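Local coordinates for Alpha/beta hydrolase fold-3 domain-containing protein (Enterococcus faecalis, PDB 2QRU), which is of unknown function but adopts the alpha/beta hydrolase fold and probably acts as a hydrolase, at residues A[228-233]-A[239-244]; A[214-219]-A[261-266]; A[13-18]-A[163-168]; A[30-35]-A[44-49]; A[138-143]-A[195-200]. One frame throughout, in Å; residues are numbered along the deposited sequence.

Interaction 1. Residues A[228-233]-A[239-244]; sequences YSKKIG and STFKAV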
# COMPACT_ATOMS: atom_id res chain seq x y z
N TYR A 228 1.58 13.94 4.59
CA TYR A 228 1.46 13.25 3.29
C TYR A 228 0.01 12.92 2.97
O TYR A 228 -0.45 13.13 1.85
CB TYR A 228 2.26 11.95 3.29
CG TYR A 228 3.75 12.22 3.04
CD1 TYR A 228 4.22 12.53 1.77
CD2 TYR A 228 4.65 12.17 4.09
CE1 TYR A 228 5.61 12.79 1.53
CE2 TYR A 228 6.05 12.41 3.86
CZ TYR A 228 6.50 12.73 2.57
OH TYR A 228 7.88 12.96 2.37
N SER A 229 -0.68 12.34 3.96
CA SER A 229 -2.07 11.99 3.73
C SER A 229 -2.95 13.23 3.57
O SER A 229 -3.95 13.18 2.87
CB SER A 229 -2.59 11.04 4.81
OG SER A 229 -1.96 9.77 4.67
N LYS A 230 -2.60 14.33 4.23
CA LYS A 230 -3.32 15.60 3.95
C LYS A 230 -3.17 15.99 2.49
O LYS A 230 -4.16 16.31 1.83
CB LYS A 230 -2.79 16.77 4.78
CG LYS A 230 -3.12 16.61 6.25
CD LYS A 230 -2.47 17.72 7.03
CE LYS A 230 -2.76 17.60 8.50
NZ LYS A 230 -1.88 18.52 9.32
N LYS A 231 -1.93 15.98 1.99
CA LYS A 231 -1.68 16.33 0.60
C LYS A 231 -2.46 15.39 -0.32
O LYS A 231 -3.09 15.82 -1.29
CB LYS A 231 -0.17 16.27 0.29
CG LYS A 231 0.14 16.53 -1.19
CD LYS A 231 1.55 17.04 -1.43
CE LYS A 231 2.56 15.94 -1.18
NZ LYS A 231 3.89 16.46 -1.62
N ILE A 232 -2.40 14.09 -0.03
CA ILE A 232 -3.06 13.10 -0.86
C ILE A 232 -4.57 13.33 -0.91
O ILE A 232 -5.18 13.22 -1.99
CB ILE A 232 -2.71 11.64 -0.39
CG1 ILE A 232 -1.24 11.31 -0.66
CG2 ILE A 232 -3.59 10.61 -1.09
CD1 ILE A 232 -0.71 10.15 0.25
N GLY A 233 -5.19 13.68 0.21
CA GLY A 233 -6.64 13.87 0.20
C GLY A 233 -7.10 15.26 -0.21
O GLY A 233 -8.30 15.50 -0.36
N SER A 239 -11.37 14.90 -3.54
CA SER A 239 -10.88 13.94 -2.55
C SER A 239 -11.20 14.38 -1.13
O SER A 239 -11.67 15.52 -0.89
CB SER A 239 -9.37 13.67 -2.77
OG SER A 239 -9.15 13.05 -4.05
N THR A 240 -11.06 13.43 -0.21
CA THR A 240 -11.40 13.62 1.19
C THR A 240 -10.21 13.21 2.05
O THR A 240 -9.57 12.17 1.80
CB THR A 240 -12.62 12.70 1.53
OG1 THR A 240 -13.77 13.15 0.80
CG2 THR A 240 -12.92 12.73 3.00
N PHE A 241 -9.90 14.02 3.07
CA PHE A 241 -8.92 13.64 4.09
C PHE A 241 -9.64 13.58 5.44
O PHE A 241 -10.31 14.55 5.85
CB PHE A 241 -7.78 14.63 4.20
CG PHE A 241 -6.93 14.41 5.41
CD1 PHE A 241 -6.10 13.29 5.48
CD2 PHE A 241 -6.94 15.33 6.47
CE1 PHE A 241 -5.30 13.05 6.63
CE2 PHE A 241 -6.14 15.09 7.64
CZ PHE A 241 -5.33 13.95 7.70
N LYS A 242 -9.51 12.44 6.11
CA LYS A 242 -10.07 12.25 7.44
C LYS A 242 -8.95 11.92 8.40
O LYS A 242 -8.30 10.89 8.27
CB LYS A 242 -11.14 11.13 7.45
CG LYS A 242 -12.37 11.38 6.56
CD LYS A 242 -13.07 12.62 7.02
CE LYS A 242 -14.44 12.74 6.39
NZ LYS A 242 -15.26 13.66 7.24
N ALA A 243 -8.69 12.80 9.35
CA ALA A 243 -7.69 12.51 10.36
C ALA A 243 -8.25 11.56 11.41
O ALA A 243 -9.46 11.56 11.69
CB ALA A 243 -7.24 13.79 11.05
N VAL A 244 -7.38 10.75 12.00
CA VAL A 244 -7.69 10.19 13.32
C VAL A 244 -6.63 10.74 14.25
O VAL A 244 -5.56 11.20 13.81
CB VAL A 244 -7.74 8.64 13.33
CG1 VAL A 244 -8.77 8.12 12.31
CG2 VAL A 244 -6.40 8.05 13.06
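F241 packs against S229 and K230 where helix 227-235 meets strand 240-244, the second half of a beta-alpha-beta unit that starts at strand 213-218 and ends on the outermost strand of the alpha/beta hydrolase sheet. The two short segments run nearly antiparallel, their axes 7.0 Å apart at closest approach, as expected where the chain turns back from helix to strand.

The apolar part centres on the F241 ring. K230 lays its CG over one face in a CH-pi contact, 3.9 Å from the ring centroid and displaced toward the rim, while beyond CG the extended chain leads away from the strand. With CG of F241 anti to its own N (chi1 168°), the ring reaches the helix, and CE1 comes 3.8 Å from CB of S229.

No hydrogen bond spans the contact; the polar groups find partners elsewhere. S229 OG pairs with N129, and S239 OG takes the backbone N of C213.

The backbones close in at G233, which has no side chain and so lets its CA come within 4.5 Å of CA of F241. Just beyond, G233 O rests 3.2 Å from CB of S239.

Interaction 2. Residues A[214-219]-A[261-266]; sequences FSTASS and ITLFEQ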
# COMPACT_ATOMS: atom_id res chain seq x y z
N PHE A 214 -9.92 8.75 -1.04
CA PHE A 214 -10.24 8.83 0.40
C PHE A 214 -8.95 8.58 1.15
O PHE A 214 -8.32 7.51 1.01
CB PHE A 214 -11.27 7.79 0.80
CG PHE A 214 -11.65 7.86 2.26
CD1 PHE A 214 -10.84 7.26 3.25
CD2 PHE A 214 -12.83 8.55 2.62
CE1 PHE A 214 -11.23 7.33 4.61
CE2 PHE A 214 -13.22 8.65 3.98
CZ PHE A 214 -12.44 8.03 4.97
N SER A 215 -8.52 9.57 1.93
CA SER A 215 -7.17 9.54 2.53
C SER A 215 -7.28 9.73 4.03
O SER A 215 -8.03 10.60 4.49
CB SER A 215 -6.33 10.69 1.96
OG SER A 215 -5.00 10.69 2.50
N THR A 216 -6.54 8.95 4.81
CA THR A 216 -6.63 9.01 6.27
C THR A 216 -5.28 8.65 6.92
O THR A 216 -4.53 7.83 6.40
CB THR A 216 -7.75 8.06 6.79
OG1 THR A 216 -7.84 8.13 8.22
CG2 THR A 216 -7.47 6.58 6.37
N ALA A 217 -5.01 9.27 8.07
CA ALA A 217 -3.77 9.03 8.82
C ALA A 217 -3.94 9.64 10.18
O ALA A 217 -4.80 10.52 10.38
CB ALA A 217 -2.58 9.68 8.14
N SER A 218 -3.15 9.13 11.12
CA SER A 218 -3.17 9.62 12.49
C SER A 218 -2.24 10.80 12.68
O SER A 218 -1.07 10.77 12.23
CB SER A 218 -2.73 8.50 13.42
OG SER A 218 -2.60 9.02 14.73
N SER A 219 -2.73 11.83 13.37
CA SER A 219 -1.91 12.99 13.76
C SER A 219 -0.65 12.61 14.52
O SER A 219 0.38 13.28 14.41
CB SER A 219 -2.73 13.99 14.58
OG SER A 219 -3.19 13.44 15.82
N ILE A 261 -13.45 2.55 14.07
CA ILE A 261 -14.84 2.22 13.71
C ILE A 261 -15.52 3.41 13.06
O ILE A 261 -16.16 3.27 12.02
CB ILE A 261 -15.64 1.66 14.91
CG1 ILE A 261 -15.12 0.27 15.23
CG2 ILE A 261 -17.15 1.58 14.54
CD1 ILE A 261 -15.60 -0.28 16.56
N THR A 262 -15.35 4.60 13.65
CA THR A 262 -15.91 5.82 13.06
C THR A 262 -15.34 6.12 11.66
O THR A 262 -16.08 6.44 10.72
CB THR A 262 -15.73 7.03 13.98
OG1 THR A 262 -16.46 6.79 15.19
CG2 THR A 262 -16.31 8.29 13.32
N LEU A 263 -14.04 6.01 11.53
CA LEU A 263 -13.39 6.20 10.25
C LEU A 263 -13.95 5.20 9.21
O LEU A 263 -14.22 5.60 8.06
CB LEU A 263 -11.90 6.02 10.43
CG LEU A 263 -11.10 6.13 9.15
CD1 LEU A 263 -11.10 7.59 8.62
CD2 LEU A 263 -9.75 5.64 9.53
N PHE A 264 -14.17 3.94 9.60
CA PHE A 264 -14.74 2.98 8.63
C PHE A 264 -16.16 3.37 8.18
O PHE A 264 -16.52 3.19 6.99
CB PHE A 264 -14.72 1.57 9.19
CG PHE A 264 -13.42 0.86 8.95
CD1 PHE A 264 -12.20 1.55 9.01
CD2 PHE A 264 -13.42 -0.47 8.64
CE1 PHE A 264 -11.00 0.88 8.79
CE2 PHE A 264 -12.20 -1.15 8.41
CZ PHE A 264 -11.01 -0.47 8.52
N GLU A 265 -16.93 3.96 9.08
CA GLU A 265 -18.27 4.48 8.71
C GLU A 265 -18.12 5.58 7.65
O GLU A 265 -18.89 5.62 6.69
CB GLU A 265 -19.02 5.02 9.92
CG GLU A 265 -19.33 3.96 10.94
CD GLU A 265 -19.91 4.54 12.22
OE1 GLU A 265 -19.96 5.79 12.37
OE2 GLU A 265 -20.30 3.71 13.09
N GLN A 266 -17.13 6.45 7.84
CA GLN A 266 -16.83 7.54 6.89
C GLN A 266 -16.43 6.99 5.53
O GLN A 266 -16.93 7.45 4.48
CB GLN A 266 -15.76 8.49 7.43
CG GLN A 266 -16.29 9.35 8.60
CD GLN A 266 -15.19 10.01 9.41
OE1 GLN A 266 -14.01 9.68 9.30
NE2 GLN A 266 -15.59 10.92 10.29
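L263 and T216 make the tight half of this contact, meeting end to end between helix 258-272 and strand 213-218. Both methyls of the leucine fork close on a single atom: CD1 lies 3.3 Å and CD2 3.4 Å from OG1 of T216. That oxygen also hydrogen-bonds to the backbone O of K242 on the neighbouring strand. T216 places it there by setting OG1 anti to N (chi1 -180°), while CG2 of the threonine rests 4.0 Å from CD2 of L263. The same CD1 serves a second neighbour, sitting in the plane of the F214 ring at its edge, 3.9 Å from CZ.

Alternate residues of the strand, F214 and T216, thus point at the helix, which runs antiparallel to the strand at an axis separation of 10.7 Å. This is the layered packing of an alpha/beta hydrolase, with the C-terminal helix laid against one face of the central sheet; W270, further along that helix, also meets the F214 ring.

At Q266 only the side chain is looser. Its backbone C comes to 3.9 Å from CE2 of F214, approaching the ring obliquely, but CB stands 4.2 Å from CZ, the side chain crosses the phenylalanine at about a right angle, and the amide and ring planes are 54° apart. On the outward side of the helix, I261, T262 and E265 are exposed to solvent.

Interaction 3. Residues A[13-18]-A[163-168]; sequences NGATVT and PVWDDP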
# COMPACT_ATOMS: atom_id res chain seq x y z
N ASN A 13 3.89 -14.03 -13.97
CA ASN A 13 5.20 -13.59 -13.50
C ASN A 13 5.55 -14.11 -12.09
O ASN A 13 6.60 -13.77 -11.55
CB ASN A 13 5.32 -12.06 -13.56
CG ASN A 13 4.45 -11.37 -12.54
OD1 ASN A 13 3.58 -11.99 -11.93
ND2 ASN A 13 4.66 -10.06 -12.36
N GLY A 14 4.67 -14.94 -11.52
CA GLY A 14 4.91 -15.50 -10.19
C GLY A 14 4.21 -14.80 -9.03
O GLY A 14 4.15 -15.36 -7.93
N ALA A 15 3.69 -13.59 -9.27
CA ALA A 15 2.87 -12.92 -8.28
C ALA A 15 1.58 -13.69 -8.03
O ALA A 15 0.98 -14.22 -8.96
CB ALA A 15 2.52 -11.49 -8.74
N THR A 16 1.16 -13.73 -6.78
CA THR A 16 -0.13 -14.30 -6.46
C THR A 16 -1.06 -13.21 -5.95
O THR A 16 -0.61 -12.17 -5.46
CB THR A 16 -0.05 -15.45 -5.44
OG1 THR A 16 0.26 -14.92 -4.15
CG2 THR A 16 1.01 -16.48 -5.84
N VAL A 17 -2.36 -13.49 -6.08
CA VAL A 17 -3.42 -12.59 -5.63
C VAL A 17 -4.40 -13.43 -4.82
O VAL A 17 -4.68 -14.58 -5.19
CB VAL A 17 -4.09 -11.91 -6.84
CG1 VAL A 17 -4.65 -12.94 -7.84
CG2 VAL A 17 -5.19 -10.89 -6.38
N THR A 18 -4.86 -12.89 -3.69
CA THR A 18 -5.97 -13.49 -2.93
C THR A 18 -7.24 -12.75 -3.34
O THR A 18 -7.31 -11.51 -3.23
CB THR A 18 -5.74 -13.39 -1.40
OG1 THR A 18 -4.55 -14.09 -1.02
CG2 THR A 18 -6.92 -14.01 -0.63
N PRO A 163 14.43 -13.24 -4.87
CA PRO A 163 13.19 -12.44 -4.89
C PRO A 163 12.15 -12.98 -3.92
O PRO A 163 12.03 -14.20 -3.75
CB PRO A 163 12.66 -12.65 -6.32
CG PRO A 163 13.91 -12.90 -7.11
CD PRO A 163 14.71 -13.81 -6.20
N VAL A 164 11.38 -12.08 -3.31
CA VAL A 164 10.38 -12.48 -2.31
C VAL A 164 9.04 -11.80 -2.65
O VAL A 164 8.97 -10.57 -2.71
CB VAL A 164 10.84 -12.13 -0.86
CG1 VAL A 164 9.74 -12.51 0.17
CG2 VAL A 164 12.19 -12.83 -0.52
N TRP A 165 8.02 -12.62 -2.89
CA TRP A 165 6.67 -12.14 -3.27
C TRP A 165 5.76 -11.95 -2.09
O TRP A 165 4.73 -11.25 -2.20
CB TRP A 165 5.99 -13.15 -4.21
CG TRP A 165 6.42 -13.13 -5.64
CD1 TRP A 165 7.07 -14.13 -6.30
CD2 TRP A 165 6.25 -12.07 -6.59
NE1 TRP A 165 7.29 -13.77 -7.61
CE2 TRP A 165 6.78 -12.52 -7.82
CE3 TRP A 165 5.65 -10.80 -6.54
CZ2 TRP A 165 6.79 -11.72 -8.97
CZ3 TRP A 165 5.66 -10.02 -7.69
CH2 TRP A 165 6.20 -10.49 -8.88
N ASP A 166 6.09 -12.60 -0.97
CA ASP A 166 5.19 -12.62 0.19
C ASP A 166 5.94 -13.05 1.44
O ASP A 166 6.85 -13.90 1.39
CB ASP A 166 4.05 -13.61 -0.10
CG ASP A 166 2.96 -13.59 0.96
OD1 ASP A 166 2.58 -12.49 1.45
OD2 ASP A 166 2.44 -14.70 1.24
N ASP A 167 5.55 -12.46 2.57
CA ASP A 167 6.16 -12.73 3.87
C ASP A 167 5.02 -12.96 4.85
O ASP A 167 4.72 -12.11 5.69
CB ASP A 167 7.05 -11.52 4.25
CG ASP A 167 7.65 -11.63 5.65
OD1 ASP A 167 7.95 -12.75 6.14
OD2 ASP A 167 7.83 -10.55 6.25
N PRO A 168 4.33 -14.12 4.72
CA PRO A 168 3.03 -14.31 5.40
C PRO A 168 3.05 -14.28 6.94
O PRO A 168 2.02 -14.04 7.55
CB PRO A 168 2.54 -15.67 4.89
CG PRO A 168 3.79 -16.38 4.42
CD PRO A 168 4.71 -15.29 3.89
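The indole of W165 carries backbone on one face: the peptide linking G14 to A15 lies over it, with G14 C and A15 N each about 3.5 Å above the ring plane and displaced toward the rim. On that same face the methyl of A15 sits over the six-membered ring in a CH-pi contact, CB being 3.8 Å from the centroid. Obliquely to the ring, N13 O approaches CZ2 to 3.3 Å, and the N13 amide crosses nearby with its plane turned 46° from that of the indole.

What presents this peptide to the tryptophan is an Asx turn. N13 folds its side chain back between its own N and carbonyl carbon (chi1 70°), and OD1 accepts from A15 N at 3.1 Å, the donor standing above the carbonyl plane. N13 ND2 is held in turn by T84 and E83 of helix 74-93. G14 takes a positive phi, and its O lies over the same indole face, 3.5 Å from NE1.

The contact joins the entry to strand 16-20 to the long loop between strand 127-130 and helix 173-181. With no hydrogen bond crossing it, the chemistry implies that the attraction between aromatic face and asparagine-shaped peptide is probably mostly dispersion and CH-pi.

Interaction 4. Residues A[30-35]-A[44-49]; sequences VVYLHG and SDLPEE. With EDO (1,2-ethanediol), chain G; EDO (1,2-ethanediol), chain E.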
# COMPACT_ATOMS: atom_id res chain seq x y z
N VAL A 30 -11.53 -3.93 -6.37
CA VAL A 30 -10.52 -3.09 -5.71
C VAL A 30 -9.27 -3.89 -5.52
O VAL A 30 -9.33 -5.02 -4.99
CB VAL A 30 -11.00 -2.60 -4.33
CG1 VAL A 30 -9.86 -1.94 -3.55
CG2 VAL A 30 -12.11 -1.60 -4.50
N VAL A 31 -8.15 -3.32 -5.95
CA VAL A 31 -6.86 -4.00 -5.77
C VAL A 31 -6.25 -3.46 -4.49
O VAL A 31 -6.09 -2.24 -4.34
CB VAL A 31 -5.91 -3.77 -6.97
CG1 VAL A 31 -4.59 -4.54 -6.74
CG2 VAL A 31 -6.59 -4.24 -8.27
N TYR A 32 -5.93 -4.36 -3.55
CA TYR A 32 -5.39 -3.97 -2.26
C TYR A 32 -3.88 -4.25 -2.19
O TYR A 32 -3.44 -5.38 -2.46
CB TYR A 32 -6.09 -4.74 -1.15
CG TYR A 32 -5.44 -4.56 0.20
CD1 TYR A 32 -5.58 -3.36 0.89
CD2 TYR A 32 -4.67 -5.59 0.77
CE1 TYR A 32 -5.00 -3.17 2.14
CE2 TYR A 32 -4.06 -5.42 2.02
CZ TYR A 32 -4.22 -4.20 2.70
OH TYR A 32 -3.63 -4.00 3.93
N LEU A 33 -3.12 -3.22 -1.80
CA LEU A 33 -1.65 -3.30 -1.63
C LEU A 33 -1.26 -3.18 -0.17
O LEU A 33 -1.49 -2.11 0.46
CB LEU A 33 -0.93 -2.21 -2.45
CG LEU A 33 -1.28 -2.29 -3.94
CD1 LEU A 33 -0.63 -1.15 -4.69
CD2 LEU A 33 -0.85 -3.66 -4.56
N HIS A 34 -0.64 -4.23 0.36
CA HIS A 34 -0.41 -4.38 1.80
C HIS A 34 0.71 -3.45 2.36
O HIS A 34 1.41 -2.76 1.60
CB HIS A 34 -0.11 -5.85 2.13
CG HIS A 34 1.21 -6.35 1.58
ND1 HIS A 34 2.43 -6.00 2.11
CD2 HIS A 34 1.47 -7.20 0.55
CE1 HIS A 34 3.40 -6.63 1.46
NE2 HIS A 34 2.85 -7.36 0.50
N GLY A 35 0.87 -3.44 3.69
CA GLY A 35 1.90 -2.64 4.34
C GLY A 35 3.20 -3.40 4.56
O GLY A 35 3.33 -4.56 4.12
N SER A 44 -1.97 -10.97 3.01
CA SER A 44 -2.77 -11.50 4.11
C SER A 44 -3.00 -10.55 5.31
O SER A 44 -3.76 -10.90 6.20
CB SER A 44 -2.16 -12.82 4.59
OG SER A 44 -2.00 -13.69 3.49
N ASP A 45 -2.37 -9.35 5.33
CA ASP A 45 -2.57 -8.41 6.44
C ASP A 45 -3.92 -7.69 6.33
O ASP A 45 -4.27 -6.92 7.22
CB ASP A 45 -1.42 -7.41 6.64
CG ASP A 45 -1.38 -6.30 5.58
OD1 ASP A 45 -2.37 -6.12 4.83
OD2 ASP A 45 -0.36 -5.57 5.54
N LEU A 46 -4.64 -7.94 5.24
CA LEU A 46 -5.89 -7.20 4.97
C LEU A 46 -6.89 -7.50 6.09
O LEU A 46 -7.29 -8.66 6.29
CB LEU A 46 -6.45 -7.61 3.63
CG LEU A 46 -7.86 -7.09 3.27
CD1 LEU A 46 -7.92 -5.54 3.25
CD2 LEU A 46 -8.30 -7.67 1.95
N PRO A 47 -7.28 -6.47 6.87
CA PRO A 47 -8.27 -6.72 7.92
C PRO A 47 -9.64 -7.17 7.39
O PRO A 47 -10.11 -6.64 6.36
CB PRO A 47 -8.42 -5.37 8.61
CG PRO A 47 -7.10 -4.68 8.36
CD PRO A 47 -6.78 -5.07 6.92
N GLU A 48 -10.24 -8.12 8.11
CA GLU A 48 -11.56 -8.63 7.78
C GLU A 48 -12.54 -7.46 7.56
O GLU A 48 -13.34 -7.46 6.61
CB GLU A 48 -12.06 -9.55 8.91
CG GLU A 48 -13.52 -9.97 8.78
CD GLU A 48 -13.81 -10.82 7.55
OE1 GLU A 48 -12.89 -11.49 7.04
OE2 GLU A 48 -14.99 -10.84 7.11
N GLU A 49 -12.46 -6.46 8.43
CA GLU A 49 -13.43 -5.36 8.41
C GLU A 49 -13.27 -4.50 7.16
O GLU A 49 -14.28 -3.99 6.61
CB GLU A 49 -13.31 -4.47 9.65
CG GLU A 49 -13.70 -5.12 10.95
CD GLU A 49 -12.60 -6.00 11.54
OE1 GLU A 49 -11.52 -6.15 10.93
OE2 GLU A 49 -12.86 -6.56 12.61
C1 EDO G . 1.57 -5.90 8.31
O1 EDO G . 1.19 -4.52 8.12
C2 EDO G . 2.49 -6.25 7.13
O2 EDO G . 1.88 -6.94 6.04
C1 EDO E . -17.55 -6.96 9.17
O1 EDO E . -17.09 -5.69 9.65
C2 EDO E . -16.48 -8.03 9.41
O2 EDO E . -16.86 -9.23 8.71
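D45 OD2 is gripped by protein and solvent additive. The backbone N of G35 donates to it at 3.1 Å along the syn lone pair, with an N-H...O angle of 160°. A bound 1,2-ethanediol, probably from the crystallisation liquor, adds a 2.7 Å bond from its O2 and a weak one from O1. The other oxygen, OD1, receives the hydroxyl of Y32: OH to OD1 is 2.6 Å, the approach being syn but 27° out of the carboxylate plane. Because D45 turns CG between its own N and carbonyl carbon (chi1 74°), both oxygens can face segment 30-35, reaching the tyrosine near the end of the strand and the glycine after it. R103 makes a long, weak ion pair with OD1.

Next to these bonds, L46 makes an apolar contact, its CD1 over the centre of the Y32 ring, 3.8 Å from the centroid, while its CB touches CE2 at 3.6 Å. The ring is thus fixed by a methyl on one face and a hydrogen bond at its hydroxyl.

H34 ND1 donates to G35 O at 2.6 Å, nearly in the imidazole plane, and its ring stacks with Y66. The H34-G35 backbone is thus held at G35 N by D45 and at G35 O by H34 ND1.

P47 occupies the N-cap position of helix 48-55; the contact joins the strand and helix of a beta-alpha-beta unit. A phosphate near G35 may mark the pocket, and the sequence after the strand is consistent with the HGG motif of hormone-sensitive-lipase-like hydrolases, whose glycine amides commonly form the oxyanion hole.

Interaction 5. Residues A[138-143]-A[195-200]; sequences FIKEPR and GDWSAY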
# COMPACT_ATOMS: atom_id res chain seq x y z
N PHE A 138 10.94 11.60 3.64
CA PHE A 138 10.79 11.51 5.09
C PHE A 138 11.73 10.45 5.72
O PHE A 138 12.02 10.50 6.92
CB PHE A 138 9.32 11.27 5.47
CG PHE A 138 8.82 9.91 5.09
CD1 PHE A 138 8.38 9.66 3.80
CD2 PHE A 138 8.79 8.87 6.02
CE1 PHE A 138 7.97 8.42 3.42
CE2 PHE A 138 8.34 7.61 5.66
CZ PHE A 138 7.94 7.38 4.35
N ILE A 139 12.21 9.49 4.93
CA ILE A 139 13.09 8.45 5.50
C ILE A 139 14.52 8.96 5.76
O ILE A 139 15.34 8.26 6.36
CB ILE A 139 13.11 7.11 4.67
CG1 ILE A 139 14.01 7.20 3.44
CG2 ILE A 139 11.68 6.67 4.33
CD1 ILE A 139 14.07 5.90 2.63
N LYS A 140 14.78 10.19 5.31
CA LYS A 140 16.07 10.85 5.57
C LYS A 140 16.11 11.38 7.00
O LYS A 140 17.20 11.60 7.57
CB LYS A 140 16.27 12.00 4.60
CG LYS A 140 16.56 11.60 3.16
CD LYS A 140 16.60 12.84 2.25
CE LYS A 140 17.02 12.51 0.82
NZ LYS A 140 16.88 13.68 -0.09
N GLU A 141 14.92 11.63 7.57
CA GLU A 141 14.72 12.11 8.94
C GLU A 141 14.91 10.94 9.94
O GLU A 141 14.44 9.83 9.68
CB GLU A 141 13.29 12.71 9.12
CG GLU A 141 12.89 13.91 8.20
CD GLU A 141 11.34 14.15 8.03
OE1 GLU A 141 10.52 13.89 8.95
OE2 GLU A 141 10.93 14.64 6.95
N PRO A 142 15.60 11.19 11.08
CA PRO A 142 15.67 10.18 12.15
C PRO A 142 14.29 9.84 12.73
O PRO A 142 13.46 10.73 12.96
CB PRO A 142 16.57 10.85 13.21
CG PRO A 142 16.55 12.32 12.89
CD PRO A 142 16.38 12.41 11.41
N ARG A 143 14.03 8.55 12.90
CA ARG A 143 12.81 8.06 13.52
C ARG A 143 13.18 7.00 14.56
O ARG A 143 14.06 6.16 14.33
CB ARG A 143 11.87 7.44 12.48
CG ARG A 143 11.28 8.45 11.49
CD ARG A 143 10.59 7.75 10.32
NE ARG A 143 11.52 6.93 9.53
CZ ARG A 143 11.13 6.05 8.62
NH1 ARG A 143 9.83 5.85 8.39
NH2 ARG A 143 12.03 5.35 7.93
N GLY A 195 21.25 11.45 -2.77
CA GLY A 195 20.06 11.99 -2.09
C GLY A 195 19.05 12.65 -3.01
O GLY A 195 18.01 13.12 -2.55
N ASP A 196 19.34 12.72 -4.30
CA ASP A 196 18.37 13.20 -5.26
C ASP A 196 17.41 12.07 -5.60
O ASP A 196 17.70 11.19 -6.43
CB ASP A 196 19.04 13.77 -6.53
CG ASP A 196 18.03 14.24 -7.57
OD1 ASP A 196 16.81 14.11 -7.33
OD2 ASP A 196 18.44 14.72 -8.65
N TRP A 197 16.27 12.07 -4.90
CA TRP A 197 15.27 11.00 -5.06
C TRP A 197 14.05 11.50 -5.81
O TRP A 197 12.93 10.98 -5.64
CB TRP A 197 14.88 10.41 -3.70
CG TRP A 197 16.04 9.88 -2.93
CD1 TRP A 197 17.29 9.54 -3.41
CD2 TRP A 197 16.06 9.57 -1.53
NE1 TRP A 197 18.09 9.09 -2.39
CE2 TRP A 197 17.36 9.08 -1.23
CE3 TRP A 197 15.10 9.65 -0.50
CZ2 TRP A 197 17.72 8.68 0.05
CZ3 TRP A 197 15.47 9.27 0.78
CH2 TRP A 197 16.76 8.77 1.04
N SER A 198 14.26 12.51 -6.65
CA SER A 198 13.17 13.13 -7.38
C SER A 198 12.43 12.10 -8.24
O SER A 198 11.23 12.22 -8.42
CB SER A 198 13.67 14.30 -8.23
OG SER A 198 14.73 13.87 -9.03
N ALA A 199 13.13 11.09 -8.77
CA ALA A 199 12.44 10.10 -9.62
C ALA A 199 11.40 9.29 -8.84
O ALA A 199 10.49 8.70 -9.43
CB ALA A 199 13.43 9.14 -10.29
N TYR A 200 11.54 9.29 -7.52
CA TYR A 200 10.68 8.49 -6.64
C TYR A 200 9.55 9.31 -6.04
O TYR A 200 8.73 8.77 -5.27
CB TYR A 200 11.54 7.90 -5.52
CG TYR A 200 12.60 6.97 -6.04
CD1 TYR A 200 13.83 7.45 -6.50
CD2 TYR A 200 12.35 5.58 -6.12
CE1 TYR A 200 14.80 6.59 -7.00
CE2 TYR A 200 13.33 4.71 -6.62
CZ TYR A 200 14.54 5.23 -7.06
OH TYR A 200 15.52 4.38 -7.57
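K140 lays its extended side chain along one face of the W197 indole, the lysine running antiparallel to the direction in which the indole reaches out. The contact lies outside the central sheet of the alpha/beta hydrolase fold, joining a 3-10 turn in the long loop after strand 127-130 to the loop between helices 185-189 and 204-208.

Two methylenes do most of the touching. CE stands 3.5 Å from the centroid of the six-membered ring, almost on its normal, as a CH-pi contact, and CG reaches CZ3 at 3.5 Å. The ammonium lifts away above the same face, NZ 4.5 Å from that centroid, still near enough for a cation-pi interaction. I139 adds an apolar touch, its CG1 approaching CZ3 obliquely at 3.7 Å; chi1 of 79° swings CG1 between its own N and carbonyl carbon and so toward the tryptophan.

The charged end has two further partners: a salt bridge to E137, and the carbonyl of G195. Together with the pi face they probably keep the lysine extended, although K140 is otherwise exposed. W197 is pinned from its own side, NE1 bonding to P192 O.

The loop carrying the tryptophan is shaped by an Asx turn, in which D196 OD1 accepts from both S198 N and S198 OG. One residue earlier, G195 O receives K140 NZ at 2.8 Å, in the carbonyl plane and on a lone pair.

Overall arrangement
From the N terminus, interaction 3 opens first, at residues 13-18, and closes only at 163-168, tying the entry of strand 16-20 to a distant loop. Nested within that span, interaction 4 closes a short loop between strand 28-33 and the start of helix 48-55. Interaction 5 opens at 138-143, before interaction 3 has closed, so the two cross along the chain although their centres lie 27 Å apart. After it closes at 195-200, interaction 2 opens at strand 213-218 and shuts on helix 258-272, enclosing interaction 1 within its loop. Interactions 1 and 2 touch and build one end of the sheet; F264 and E49 bring interactions 2 and 4 together.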